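Local coordinates for cell wall mannoprotein 1 (Neosartorya fumigata, PDB 5J5L) that binds the polyunsaturated fatty acid arachidonic acid in a pocket inside a helical fold and is probably a constitutive antigen of the fungal cell wall, at residues N18-T21 against Q22-E26; D65-S68 against V69-L73; I133-G136 against T137-I140. All coordinates share one frame; numbering follows the deposited sequence.

Contact 1 (N18-T21 against Q22-E26); sequences NTLT and QHFNE. With ACD (arachidonic acid), chain B.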
ATOM      1  N   ASN A  18       8.251   2.674  -2.436  1.00 20.19           N
ATOM      2  CA  ASN A  18       9.569   3.217  -2.141  1.00 23.79           C
ATOM      3  C   ASN A  18       9.870   4.446  -2.979  1.00 23.29           C
ATOM      4  O   ASN A  18      10.496   5.379  -2.496  1.00 23.28           O
ATOM      5  CB  ASN A  18      10.606   2.122  -2.265  1.00 29.18           C
ATOM      6  CG  ASN A  18      10.458   1.095  -1.151  1.00 37.28           C
ATOM      7  OD1 ASN A  18      10.167   1.448   0.010  1.00 37.07           O
ATOM      8  ND2 ASN A  18      10.629  -0.167  -1.488  1.00 40.47           N
ATOM      9  N   THR A  19       9.344   4.482  -4.196  1.00 20.33           N
ATOM     10  CA  THR A  19       9.425   5.689  -5.016  1.00 23.64           C
ATOM     11  C   THR A  19       8.645   6.845  -4.385  1.00 21.68           C
ATOM     12  O   THR A  19       9.154   7.958  -4.288  1.00 23.29           O
ATOM     13  CB  THR A  19       8.948   5.410  -6.449  1.00 23.54           C
ATOM     14  OG1 THR A  19       9.758   4.365  -7.003  1.00 26.19           O
ATOM     15  CG2 THR A  19       9.037   6.662  -7.308  1.00 30.68           C
ATOM     16  N   LEU A  20       7.433   6.588  -3.922  1.00 19.32           N
ATOM     17  CA  LEU A  20       6.674   7.627  -3.222  1.00 20.09           C
ATOM     18  C   LEU A  20       7.414   8.209  -2.021  1.00 19.15           C
ATOM     19  O   LEU A  20       7.425   9.418  -1.809  1.00 21.00           O
ATOM     20  CB  LEU A  20       5.329   7.081  -2.736  1.00 20.62           C
ATOM     21  CG  LEU A  20       4.192   7.144  -3.727  1.00 26.58           C
ATOM     22  CD1 LEU A  20       2.977   6.459  -3.124  1.00 26.20           C
ATOM     23  CD2 LEU A  20       3.837   8.580  -4.096  1.00 22.62           C
ATOM     24  N   THR A  21       8.001   7.326  -1.219  1.00 19.23           N
ATOM     25  CA  THR A  21       8.746   7.740  -0.040  1.00 20.12           C
ATOM     26  C   THR A  21       9.860   8.698  -0.430  1.00 22.13           C
ATOM     27  O   THR A  21      10.126   9.688   0.268  1.00 21.35           O
ATOM     28  CB  THR A  21       9.321   6.532   0.722  1.00 21.50           C
ATOM     29  OG1 THR A  21       8.241   5.668   1.125  1.00 19.93           O
ATOM     30  CG2 THR A  21      10.090   6.964   1.952  1.00 25.29           C
ATOM     31  N   GLN A  22      10.536   8.382  -1.536  1.00 21.69           N
ATOM     32  CA  GLN A  22      11.572   9.273  -2.061  1.00 24.73           C
ATOM     33  C   GLN A  22      11.025  10.659  -2.396  1.00 21.78           C
ATOM     34  O   GLN A  22      11.680  11.685  -2.101  1.00 23.46           O
ATOM     35  CB  GLN A  22      12.249   8.653  -3.287  1.00 26.97           C
ATOM     36  CG  GLN A  22      13.179   7.495  -2.984  1.00 34.24           C
ATOM     37  CD  GLN A  22      13.798   6.916  -4.246  1.00 46.23           C
ATOM     38  OE1 GLN A  22      13.096   6.583  -5.206  1.00 53.23           O
ATOM     39  NE2 GLN A  22      15.116   6.795  -4.252  1.00 54.49           N
ATOM     40  N   HIS A  23       9.850  10.702  -3.019  1.00 20.21           N
ATOM     41  CA  HIS A  23       9.162  11.967  -3.282  1.00 20.29           C
ATOM     42  C   HIS A  23       8.882  12.717  -1.989  1.00 19.59           C
ATOM     43  O   HIS A  23       9.175  13.916  -1.891  1.00 20.66           O
ATOM     44  CB  HIS A  23       7.854  11.767  -4.045  1.00 20.19           C
ATOM     45  CG  HIS A  23       8.048  11.526  -5.506  1.00 21.49           C
ATOM     46  ND1 HIS A  23       8.018  12.540  -6.433  1.00 25.71           N
ATOM     47  CD2 HIS A  23       8.274  10.387  -6.200  1.00 25.79           C
ATOM     48  CE1 HIS A  23       8.241  12.042  -7.636  1.00 27.32           C
ATOM     49  NE2 HIS A  23       8.383  10.732  -7.524  1.00 28.25           N
ATOM     50  N   PHE A  24       8.328  12.016  -1.000  1.00 18.05           N
ATOM     51  CA  PHE A  24       7.970  12.661   0.269  1.00 18.60           C
ATOM     52  C   PHE A  24       9.165  13.313   0.932  1.00 19.73           C
ATOM     53  O   PHE A  24       9.083  14.456   1.374  1.00 21.46           O
ATOM     54  CB  PHE A  24       7.330  11.697   1.267  1.00 17.98           C
ATOM     55  CG  PHE A  24       6.079  11.019   0.765  1.00 17.08           C
ATOM     56  CD1 PHE A  24       5.271  11.607  -0.190  1.00 16.52           C
ATOM     57  CD2 PHE A  24       5.725   9.793   1.269  1.00 16.14           C
ATOM     58  CE1 PHE A  24       4.123  10.978  -0.647  1.00 17.08           C
ATOM     59  CE2 PHE A  24       4.582   9.160   0.827  1.00 17.43           C
ATOM     60  CZ  PHE A  24       3.788   9.746  -0.141  1.00 18.30           C
ATOM     61  N   ASN A  25      10.286  12.605   0.956  1.00 21.18           N
ATOM     62  CA  ASN A  25      11.489  13.090   1.629  1.00 24.03           C
ATOM     63  C   ASN A  25      12.105  14.326   0.966  1.00 27.38           C
ATOM     64  O   ASN A  25      12.788  15.114   1.633  1.00 30.86           O
ATOM     65  CB  ASN A  25      12.510  11.960   1.749  1.00 26.20           C
ATOM     66  CG  ASN A  25      12.079  10.895   2.741  1.00 27.46           C
ATOM     67  OD1 ASN A  25      11.367  11.182   3.707  1.00 29.47           O
ATOM     68  ND2 ASN A  25      12.540   9.679   2.536  1.00 28.05           N
ATOM     69  N   GLU A  26      11.820  14.518  -0.325  1.00 23.92           N
ATOM     70  CA  GLU A  26      12.240  15.705  -1.066  1.00 28.17           C
ATOM     71  C   GLU A  26      11.229  16.856  -1.090  1.00 24.22           C
ATOM     72  O   GLU A  26      11.564  17.925  -1.585  1.00 26.09           O
ATOM     73  CB  GLU A  26      12.532  15.351  -2.530  1.00 31.62           C
ATOM     74  CG  GLU A  26      13.735  14.466  -2.762  1.00 39.45           C
ATOM     75  CD  GLU A  26      13.815  13.969  -4.201  1.00 45.54           C
ATOM     76  OE1 GLU A  26      12.946  14.352  -5.030  1.00 47.26           O
ATOM     77  OE2 GLU A  26      14.739  13.178  -4.495  1.00 61.11           O
TER
HETATM   78  C1  ACD B 201       5.022  15.042  -2.380  1.00 27.42           C
HETATM   79  C2  ACD B 201       3.580  14.702  -2.088  1.00 31.68           C
HETATM   80  C3  ACD B 201       2.979  15.743  -1.165  1.00 28.01           C
HETATM   81  C4  ACD B 201       1.456  15.611  -1.121  1.00 25.88           C
HETATM   82  C5  ACD B 201       0.885  15.649  -2.519  1.00 26.26           C
HETATM   83  C6  ACD B 201       0.150  14.672  -3.081  1.00 31.13           C
HETATM   84  C7  ACD B 201      -0.279  13.416  -2.365  1.00 31.60           C
HETATM   85  C8  ACD B 201       0.512  12.193  -2.799  1.00 28.17           C
HETATM   86  C9  ACD B 201       0.855  11.195  -1.967  1.00 30.21           C
HETATM   87  C10 ACD B 201       0.563  11.152  -0.477  1.00 31.75           C
HETATM   88  C11 ACD B 201      -0.655  10.316  -0.183  1.00 33.07           C
HETATM   89  C12 ACD B 201      -0.684   9.164   0.502  1.00 29.85           C
HETATM   90  C13 ACD B 201       0.495   8.428   1.104  1.00 33.78           C
HETATM   91  C14 ACD B 201       0.985   7.485   0.019  1.00 35.32           C
HETATM   92  C15 ACD B 201       1.521   6.280   0.240  1.00 34.43           C
HETATM   93  C16 ACD B 201       1.697   5.693   1.613  1.00 28.08           C
HETATM   94  C17 ACD B 201       1.885   4.188   1.491  1.00 33.63           C
HETATM   95  C18 ACD B 201       0.615   3.493   1.036  1.00 31.92           C
HETATM   96  C19 ACD B 201       0.772   1.991   1.070  1.00 35.08           C
HETATM   97  C20 ACD B 201      -0.125   1.260   0.105  1.00 30.70           C
HETATM   98  O1  ACD B 201       5.847  14.567  -1.588  1.00 26.69           O
HETATM   99  O2  ACD B 201       5.336  15.730  -3.371  1.00 28.46           O
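L20 and F24, one turn apart on helix 3-26, meet through apolar atoms: CB of L20 stands 4.0 Å from CZ of F24. Two more pairs four residues apart run side by side and point the same way. CG2 of T19 comes within 4.0 Å of CD2 on the H23 ring, and CG2 of T21 lies 3.7 Å from ND2 of N25. T19 can offer its methyl because CG2 is anti to the backbone N (chi1 of OG1 -58°), which sends OG1 back along the helix to the carbonyl of T15; T21 does the same, its OG1 bonded to the carbonyl of I17.

The backbone supplies four i to i+4 hydrogen bonds, accepted by the carbonyls of N18, T19, L20 and T21. The shortest joins F24 N to L20 O at 2.9 Å, with the N-H coming nearly along the C=O axis. That same L20 O also sits 3.3 Å above one face of the F24 ring, offset toward its rim, so F24 meets L20 through both backbone and ring.

Contacts with arachidonic acid form the third group. CD1 of L20 reaches C15 of the lipid at 3.7 Å, while CE1 of F24 lies 3.5 Å from C9 and CZ equally near C10. The carboxylate end is near as well, with O1 3.3 Å from F24 CD1 and at the edge of the ring; H23 faces it through its backbone O. One aromatic residue thus touches both the hydrocarbon and the acid head.

The same side chains also touch neighbouring helices: L20 and H23 pack on helix 31-56, F24 on S83 and A86 of helix 63-89. L20, H23 and F24 form an i, i+3, i+4 set on one face of an amphipathic helix, lining the fatty-acid site of this helical bundle.

Contact 2 (D65-S68 against V69-L73); sequences DSTS and VTNAL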
ATOM      1  N   ASP A  65       3.545 -21.588  -2.252  1.00 28.22           N
ATOM      2  CA  ASP A  65       3.062 -20.336  -2.853  1.00 25.30           C
ATOM      3  C   ASP A  65       2.347 -19.442  -1.842  1.00 24.76           C
ATOM      4  O   ASP A  65       2.489 -18.217  -1.874  1.00 23.73           O
ATOM      5  CB  ASP A  65       2.152 -20.610  -4.056  1.00 25.33           C
ATOM      6  CG  ASP A  65       2.916 -21.109  -5.283  1.00 28.48           C
ATOM      7  OD1 ASP A  65       4.158 -21.013  -5.324  1.00 33.41           O
ATOM      8  OD2 ASP A  65       2.269 -21.591  -6.236  1.00 28.23           O
ATOM      9  N   SER A  66       1.563 -20.052  -0.965  1.00 26.46           N
ATOM     10  CA  SER A  66       0.933 -19.332   0.121  1.00 26.69           C
ATOM     11  C   SER A  66       1.985 -18.636   0.994  1.00 26.76           C
ATOM     12  O   SER A  66       1.842 -17.450   1.338  1.00 23.95           O
ATOM     13  CB  SER A  66       0.087 -20.285   0.955  1.00 30.99           C
ATOM     14  OG  SER A  66      -0.603 -19.581   1.966  1.00 30.07           O
ATOM     15  N   THR A  67       3.060 -19.346   1.321  1.00 26.11           N
ATOM     16  CA  THR A  67       4.130 -18.753   2.132  1.00 25.89           C
ATOM     17  C   THR A  67       4.745 -17.579   1.375  1.00 22.70           C
ATOM     18  O   THR A  67       4.970 -16.496   1.938  1.00 22.60           O
ATOM     19  CB  THR A  67       5.222 -19.790   2.473  1.00 28.22           C
ATOM     20  OG1 THR A  67       4.644 -20.828   3.264  1.00 31.37           O
ATOM     21  CG2 THR A  67       6.377 -19.155   3.237  1.00 28.80           C
ATOM     22  N   SER A  68       4.994 -17.785   0.086  1.00 22.22           N
ATOM     23  CA  SER A  68       5.605 -16.747  -0.735  1.00 21.47           C
ATOM     24  C   SER A  68       4.718 -15.497  -0.776  1.00 21.20           C
ATOM     25  O   SER A  68       5.204 -14.392  -0.558  1.00 20.29           O
ATOM     26  CB  SER A  68       5.892 -17.249  -2.153  1.00 23.18           C
ATOM     27  OG  SER A  68       6.876 -18.281  -2.181  1.00 30.12           O
ATOM     28  N   VAL A  69       3.420 -15.665  -1.024  1.00 19.93           N
ATOM     29  CA  VAL A  69       2.507 -14.509  -1.124  1.00 20.67           C
ATOM     30  C   VAL A  69       2.351 -13.832   0.243  1.00 21.00           C
ATOM     31  O   VAL A  69       2.400 -12.603   0.352  1.00 20.21           O
ATOM     32  CB  VAL A  69       1.157 -14.946  -1.727  1.00 22.82           C
ATOM     33  CG1 VAL A  69       0.090 -13.896  -1.536  1.00 24.43           C
ATOM     34  CG2 VAL A  69       1.334 -15.277  -3.204  1.00 21.05           C
ATOM     35  N   THR A  70       2.238 -14.633   1.297  1.00 22.64           N
ATOM     36  CA  THR A  70       2.122 -14.104   2.670  1.00 22.56           C
ATOM     37  C   THR A  70       3.337 -13.274   3.048  1.00 22.13           C
ATOM     38  O   THR A  70       3.218 -12.159   3.549  1.00 21.73           O
ATOM     39  CB  THR A  70       1.949 -15.259   3.685  1.00 25.52           C
ATOM     40  OG1 THR A  70       0.731 -15.945   3.409  1.00 28.16           O
ATOM     41  CG2 THR A  70       1.912 -14.762   5.120  1.00 26.72           C
ATOM     42  N   ASN A  71       4.522 -13.811   2.797  1.00 21.33           N
ATOM     43  CA  ASN A  71       5.736 -13.084   3.129  1.00 21.82           C
ATOM     44  C   ASN A  71       5.940 -11.833   2.297  1.00 23.16           C
ATOM     45  O   ASN A  71       6.488 -10.844   2.791  1.00 20.92           O
ATOM     46  CB  ASN A  71       6.952 -13.992   3.011  1.00 22.88           C
ATOM     47  CG  ASN A  71       7.070 -14.949   4.181  1.00 24.28           C
ATOM     48  OD1 ASN A  71       6.102 -15.194   4.914  1.00 25.69           O
ATOM     49  ND2 ASN A  71       8.261 -15.502   4.363  1.00 25.97           N
ATOM     50  N   ALA A  72       5.522 -11.885   1.034  1.00 19.66           N
ATOM     51  CA  ALA A  72       5.638 -10.718   0.174  1.00 20.29           C
ATOM     52  C   ALA A  72       4.695  -9.635   0.672  1.00 19.74           C
ATOM     53  O   ALA A  72       5.073  -8.465   0.716  1.00 22.46           O
ATOM     54  CB  ALA A  72       5.361 -11.070  -1.279  1.00 20.00           C
ATOM     55  N   LEU A  73       3.473 -10.017   1.043  1.00 21.00           N
ATOM     56  CA  LEU A  73       2.508  -9.023   1.539  1.00 24.61           C
ATOM     57  C   LEU A  73       3.003  -8.429   2.858  1.00 25.17           C
ATOM     58  O   LEU A  73       3.060  -7.191   3.021  1.00 25.12           O
ATOM     59  CB  LEU A  73       1.125  -9.652   1.725  1.00 28.38           C
ATOM     60  CG  LEU A  73       0.029  -8.722   2.240  1.00 34.84           C
ATOM     61  CD1 LEU A  73      -0.206  -7.570   1.270  1.00 36.75           C
ATOM     62  CD2 LEU A  73      -1.236  -9.515   2.467  1.00 43.21           C
TER
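T70 grips the carbonyl of S66 twice. Its backbone N lies 2.8 Å from S66 O, and its hydroxyl OG1 donates to the same oxygen, also at 2.8 Å. The two donors arrive from opposite faces of the carbonyl plane: the N-H is tilted modestly from it, whereas OG1 stands well above it, 40° out. This second bond depends on the first side-chain torsion, chi1 -63°, which places OG1 anti to the carbonyl carbon of T70 and beside its own N, facing back down the helix. The buried hydroxyl is thereby supplied with an acceptor inside its own helix.

Around this pair the ordinary backbone bonds continue. V69 N donates to D65 O, N71 N to T67 O, and A72 N to S68 O, the last the least straight. Side chains also rest on the carbonyls four residues earlier: CG2 of V69 is 3.4 Å from D65 O, and CB of A72 is equally near S68 O.

S66 has other work for its hydroxyl. With chi1 at -176°, OG turns away from its own N and bonds outside the helix, to the carboxylate of D129 and the backbone N of T126, tying helix 63-89 to the start of helix 127-150 and to a residue just before it. T67 and S68 instead return their hydroxyls to the carbonyls of A63 and A64. Farther out, T70 packs against D129, T132 and I133, while V69 faces L7 and L121 from two other helices.

A threonine hydroxyl bonded to the carbonyl four residues earlier is a familiar intrahelical motif, here on the inward face of a helix in an all-helical bundle.

Contact 3 (I133-G136 against T137-I140); sequences IASG and TQDI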
ATOM      1  N   ILE A 133      -1.720 -13.148   7.623  1.00 29.36           N
ATOM      2  CA  ILE A 133      -2.021 -12.011   6.771  1.00 26.43           C
ATOM      3  C   ILE A 133      -2.976 -11.039   7.456  1.00 26.69           C
ATOM      4  O   ILE A 133      -2.768  -9.816   7.413  1.00 26.66           O
ATOM      5  CB  ILE A 133      -2.631 -12.456   5.433  1.00 24.93           C
ATOM      6  CG1 ILE A 133      -1.559 -13.183   4.607  1.00 25.32           C
ATOM      7  CG2 ILE A 133      -3.198 -11.255   4.677  1.00 26.46           C
ATOM      8  CD1 ILE A 133      -2.088 -13.931   3.403  1.00 26.54           C
ATOM      9  N   ALA A 134      -4.037 -11.583   8.038  1.00 28.55           N
ATOM     10  CA  ALA A 134      -5.001 -10.768   8.774  1.00 31.67           C
ATOM     11  C   ALA A 134      -4.314  -9.949   9.870  1.00 31.18           C
ATOM     12  O   ALA A 134      -4.570  -8.754   9.998  1.00 30.75           O
ATOM     13  CB  ALA A 134      -6.090 -11.638   9.354  1.00 35.41           C
ATOM     14  N   SER A 135      -3.431 -10.597  10.627  1.00 34.97           N
ATOM     15  CA  SER A 135      -2.690  -9.929  11.699  1.00 36.38           C
ATOM     16  C   SER A 135      -1.823  -8.794  11.178  1.00 35.49           C
ATOM     17  O   SER A 135      -1.856  -7.690  11.722  1.00 34.02           O
ATOM     18  CB  SER A 135      -1.830 -10.926  12.478  1.00 39.94           C
ATOM     19  OG  SER A 135      -2.630 -11.936  13.072  1.00 49.75           O
ATOM     20  N   GLY A 136      -1.053  -9.046  10.120  1.00 30.78           N
ATOM     21  CA  GLY A 136      -0.258  -7.991   9.499  1.00 29.52           C
ATOM     22  C   GLY A 136      -1.102  -6.864   8.928  1.00 26.44           C
ATOM     23  O   GLY A 136      -0.729  -5.699   8.983  1.00 25.84           O
ATOM     24  N   THR A 137      -2.254  -7.210   8.370  1.00 24.19           N
ATOM     25  CA  THR A 137      -3.157  -6.212   7.814  1.00 24.78           C
ATOM     26  C   THR A 137      -3.739  -5.299   8.900  1.00 24.43           C
ATOM     27  O   THR A 137      -3.909  -4.094   8.668  1.00 23.01           O
ATOM     28  CB  THR A 137      -4.277  -6.895   6.999  1.00 25.40           C
ATOM     29  OG1 THR A 137      -3.681  -7.678   5.955  1.00 25.01           O
ATOM     30  CG2 THR A 137      -5.201  -5.852   6.368  1.00 24.54           C
ATOM     31  N   GLN A 138      -4.048  -5.860  10.064  1.00 26.19           N
ATOM     32  CA  GLN A 138      -4.417  -5.046  11.246  1.00 28.07           C
ATOM     33  C   GLN A 138      -3.378  -3.953  11.518  1.00 27.28           C
ATOM     34  O   GLN A 138      -3.728  -2.809  11.824  1.00 28.37           O
ATOM     35  CB  GLN A 138      -4.553  -5.892  12.505  1.00 33.35           C
ATOM     36  CG  GLN A 138      -5.765  -6.788  12.569  1.00 37.32           C
ATOM     37  CD  GLN A 138      -5.835  -7.481  13.908  1.00 42.04           C
ATOM     38  OE1 GLN A 138      -5.389  -8.612  14.052  1.00 50.94           O
ATOM     39  NE2 GLN A 138      -6.337  -6.777  14.910  1.00 44.77           N
ATOM     40  N   ASP A 139      -2.101  -4.314  11.406  1.00 26.72           N
ATOM     41  CA  ASP A 139      -1.004  -3.362  11.643  1.00 25.40           C
ATOM     42  C   ASP A 139      -0.919  -2.301  10.554  1.00 22.34           C
ATOM     43  O   ASP A 139      -0.697  -1.117  10.827  1.00 21.71           O
ATOM     44  CB  ASP A 139       0.336  -4.119  11.753  1.00 27.33           C
ATOM     45  CG  ASP A 139       0.406  -5.040  12.964  1.00 31.69           C
ATOM     46  OD1 ASP A 139      -0.312  -4.832  13.971  1.00 28.75           O
ATOM     47  OD2 ASP A 139       1.200  -6.010  12.898  1.00 35.35           O
ATOM     48  N   ILE A 140      -1.105  -2.725   9.309  1.00 22.41           N
ATOM     49  CA  ILE A 140      -1.125  -1.806   8.183  1.00 20.80           C
ATOM     50  C   ILE A 140      -2.308  -0.840   8.345  1.00 19.73           C
ATOM     51  O   ILE A 140      -2.171   0.364   8.169  1.00 18.32           O
ATOM     52  CB  ILE A 140      -1.212  -2.580   6.845  1.00 20.93           C
ATOM     53  CG1 ILE A 140       0.100  -3.354   6.604  1.00 22.15           C
ATOM     54  CG2 ILE A 140      -1.519  -1.634   5.683  1.00 22.54           C
ATOM     55  CD1 ILE A 140       0.077  -4.284   5.405  1.00 23.44           C
TER
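A familiar intrahelical side-chain-to-backbone bond, from the hydroxyl of T137 back to the carbonyl of I133 on the preceding turn of helix 127-150, gives the contact its centre. T137 in fact directs two donors at that one oxygen. T137 N lies 2.8 Å from I133 O, and T137 OG1 is 2.7 Å from I133 O. The hydroxyl comes in from 42° above the carbonyl plane, at a C=O...OG1 angle of 137°, while the N-H lies much closer to that plane. What brings OG1 there is its setting anti to the carbonyl carbon of T137, chi1 -58°. The side chains of the pair cross, with CG2 of I133 3.8 Å from OG1 of T137. OG1 has a further partner in S118 of helix 100-124, so it joins the carbonyl of its own helix to a hydroxyl of the next.

The remaining backbone bonds are uneven. Q138 N to A134 O and I140 N to G136 O are sound, the latter 3.0 Å long and in the carbonyl plane, but D139 N to S135 O is weak at 3.4 Å. The carbonyl of G136 also has CG1 of I140 against it, 3.4 Å from G136 O. Q138 lies extended along the outer side, its CB 3.3 Å from S135 O and its amide OE1 3.8 Å from S135 CA.

Toward helix 63-89, I140 rests on K77 and I80, while D139 adds a salt bridge through OD2 to NZ of K77. Toward helix 100-124, I133 and A134 meet Q122, and T137 meets D115. The two segments therefore lie against two helices at once, with Q138 and S135 on their exposed side.

All three contacts are short stretches of about two turns of amphipathic helix, each partly buried, and they illustrate how one backbone pattern carries different chemistry. Contact 1, on helix 3-26, adds the fatty acid to its helix neighbours through an aromatic and aliphatic face. Contacts 2 and 3 each have, between their two segments, a carbonyl that accepts from both the N and the hydroxyl of a threonine. These two touch directly, L73 CD2 packing 3.4 Å from I133 CG2, so helices 63-89 and 127-150 join there. Contact 1 stands apart, its centre about 24 Å from that of contact 3 and on the opposite side of the chain's centre. Exposed polar residues line the outer side of each.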